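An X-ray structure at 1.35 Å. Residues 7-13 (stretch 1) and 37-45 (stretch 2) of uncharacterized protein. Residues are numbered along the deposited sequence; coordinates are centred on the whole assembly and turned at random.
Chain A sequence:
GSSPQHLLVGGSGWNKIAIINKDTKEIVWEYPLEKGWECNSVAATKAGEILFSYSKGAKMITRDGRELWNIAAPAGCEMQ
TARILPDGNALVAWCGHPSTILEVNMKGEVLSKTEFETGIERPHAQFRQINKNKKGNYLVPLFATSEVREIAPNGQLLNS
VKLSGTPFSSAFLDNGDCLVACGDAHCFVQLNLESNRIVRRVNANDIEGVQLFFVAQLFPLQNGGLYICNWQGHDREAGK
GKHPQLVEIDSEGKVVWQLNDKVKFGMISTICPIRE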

# COMPACT_ATOMS: atom_id res chain seq x y z
N LEU A 7 -10.44 -9.49 5.25
CA LEU A 7 -9.32 -8.61 4.94
C LEU A 7 -8.30 -9.35 4.11
O LEU A 7 -7.77 -10.37 4.53
CB LEU A 7 -8.66 -8.09 6.21
CG LEU A 7 -9.58 -7.31 7.13
CD1 LEU A 7 -8.91 -7.14 8.53
CD2 LEU A 7 -10.00 -5.97 6.56
N LEU A 8 -8.05 -8.84 2.93
CA LEU A 8 -6.99 -9.33 2.03
C LEU A 8 -5.69 -8.64 2.48
O LEU A 8 -5.67 -7.43 2.61
CB LEU A 8 -7.32 -8.99 0.58
CG LEU A 8 -6.32 -9.33 -0.50
CD1 LEU A 8 -6.12 -10.85 -0.64
CD2 LEU A 8 -6.71 -8.68 -1.83
N VAL A 9 -4.65 -9.40 2.69
CA VAL A 9 -3.36 -8.87 3.21
C VAL A 9 -2.18 -9.50 2.46
O VAL A 9 -2.25 -10.62 1.94
CB VAL A 9 -3.17 -9.10 4.73
CG1 VAL A 9 -4.21 -8.26 5.51
CG2 VAL A 9 -3.27 -10.58 5.14
N GLY A 10 -1.06 -8.78 2.50
CA GLY A 10 0.18 -9.27 2.01
C GLY A 10 1.30 -8.44 2.59
O GLY A 10 1.05 -7.45 3.31
N GLY A 11 2.54 -8.78 2.32
CA GLY A 11 3.66 -7.97 2.77
C GLY A 11 4.99 -8.44 2.32
O GLY A 11 5.20 -9.65 2.09
N SER A 12 5.95 -7.52 2.27
CA SER A 12 7.30 -7.84 1.94
C SER A 12 7.82 -8.84 2.96
O SER A 12 7.63 -8.66 4.18
CB SER A 12 8.13 -6.57 1.97
OG SER A 12 9.47 -6.85 1.65
N GLY A 13 8.54 -9.87 2.50
CA GLY A 13 9.10 -10.86 3.42
C GLY A 13 8.09 -11.90 3.88
O GLY A 13 8.42 -12.73 4.76
N TRP A 37 9.77 -13.03 -5.49
CA TRP A 37 8.62 -12.13 -5.49
C TRP A 37 8.57 -11.33 -4.18
O TRP A 37 9.02 -11.79 -3.14
CB TRP A 37 7.33 -12.93 -5.70
CG TRP A 37 7.13 -13.44 -7.08
CD1 TRP A 37 8.10 -13.55 -8.07
CD2 TRP A 37 5.94 -14.00 -7.65
NE1 TRP A 37 7.57 -14.11 -9.19
CE2 TRP A 37 6.25 -14.38 -8.97
CE3 TRP A 37 4.62 -14.17 -7.20
CZ2 TRP A 37 5.29 -14.95 -9.83
CZ3 TRP A 37 3.70 -14.73 -8.05
CH2 TRP A 37 4.02 -15.10 -9.35
N GLU A 38 8.07 -10.12 -4.25
CA GLU A 38 7.90 -9.26 -3.11
C GLU A 38 6.58 -8.55 -3.30
O GLU A 38 6.43 -7.82 -4.29
CB GLU A 38 9.01 -8.21 -2.99
CG GLU A 38 8.90 -7.33 -1.76
CD GLU A 38 9.75 -6.10 -1.73
OE1 GLU A 38 10.24 -5.62 -2.78
OE2 GLU A 38 9.87 -5.52 -0.60
N CYS A 39 5.63 -8.75 -2.38
CA CYS A 39 4.30 -8.15 -2.46
C CYS A 39 4.12 -7.04 -1.45
O CYS A 39 4.10 -7.27 -0.24
CB CYS A 39 3.21 -9.19 -2.26
SG CYS A 39 1.56 -8.48 -2.24
N ASN A 40 4.05 -5.81 -1.97
CA ASN A 40 3.71 -4.60 -1.19
C ASN A 40 2.38 -3.98 -1.52
O ASN A 40 2.07 -2.95 -0.94
CB ASN A 40 4.83 -3.56 -1.31
CG ASN A 40 6.08 -3.96 -0.53
OD1 ASN A 40 6.02 -4.10 0.73
ND2 ASN A 40 7.21 -4.12 -1.22
N SER A 41 1.61 -4.59 -2.42
CA SER A 41 0.29 -4.13 -2.79
C SER A 41 -0.65 -5.31 -3.09
O SER A 41 -0.37 -6.13 -3.97
CB SER A 41 0.33 -3.28 -4.06
OG SER A 41 1.04 -2.05 -3.79
N VAL A 42 -1.78 -5.34 -2.36
CA VAL A 42 -2.93 -6.18 -2.65
C VAL A 42 -4.17 -5.31 -2.75
O VAL A 42 -4.26 -4.27 -2.10
CB VAL A 42 -3.16 -7.30 -1.60
CG1 VAL A 42 -1.95 -8.21 -1.45
CG2 VAL A 42 -3.54 -6.76 -0.21
N ALA A 43 -5.15 -5.74 -3.54
CA ALA A 43 -6.40 -5.00 -3.70
C ALA A 43 -7.48 -5.98 -4.15
O ALA A 43 -7.19 -7.01 -4.74
CB ALA A 43 -6.23 -3.84 -4.71
N ALA A 44 -8.72 -5.66 -3.81
CA ALA A 44 -9.90 -6.46 -4.20
C ALA A 44 -10.83 -5.63 -5.02
O ALA A 44 -11.02 -4.43 -4.77
CB ALA A 44 -10.63 -6.98 -2.97
N THR A 45 -11.44 -6.29 -5.98
CA THR A 45 -12.55 -5.66 -6.72
C THR A 45 -13.84 -5.87 -5.94
O THR A 45 -13.93 -6.73 -5.07
CB THR A 45 -12.74 -6.23 -8.12
OG1 THR A 45 -13.22 -7.57 -8.02
CG2 THR A 45 -11.44 -6.19 -8.95
O HOH W 1 6.36 -10.53 -0.30
O HOH W 2 9.65 -10.55 -0.07

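Residues 7-10 and 41-44 form strands that run nearly antiparallel, with 161° between their N-to-C directions and axes that approach to 6.6 Å. No backbone hydrogen bond joins the two stretches, so side chains and water carry much of the contact, which buries 392 Å² in total. The chains draw closest around Gly11 and Ser12, where the CA atoms of Gly11 and Asn40 lie 5.2 Å apart and those of Ser12 and Glu38 5.3 Å apart. Here the carbonyl of Cys39 comes close to the opposing backbone, yet Ser12 N, 3.1 Å from Cys39 O, is too poorly angled to bond with it. Water 1 lies between the chains, its oxygen 2.8 Å from Gly11 O and accepting a hydrogen bond from Cys39 N at 2.8 Å. A looser link runs through water 2, which accepts from Gly13 N at 2.9 Å and donates weakly to Trp37 O at 3.4 Å.

Between the strands the contact is apolar. Leu8 and Val42 both point toward the opposite stretch, and Leu8 CG meets Val42 CG2 at 3.8 Å. Leu8 CD2 also reaches Ala44 CB at 4.4 Å, extending the apolar contact along the strand. Gly10 leaves space beside it: a CB there would lie 3.1 Å from both Val42 CG1 and Cys39 SG, too tight for either neighbor.

At the other end the chemistry turns polar. Ser12 OG donates a short hydrogen bond to Glu38 OE2 (2.6 Å), the only direct one between the stretches. The extended t, t arrangement of Glu38 chi1 and chi2 carries its carboxylate to the serine, although its CA-to-CB bond points sideways. Asn40 ND2 donates to the same Glu38 OE2 at 3.1 Å, so one carboxylate oxygen gathers both donors, while Asn40 OD1 packs 3.5 Å from Ser12 CB.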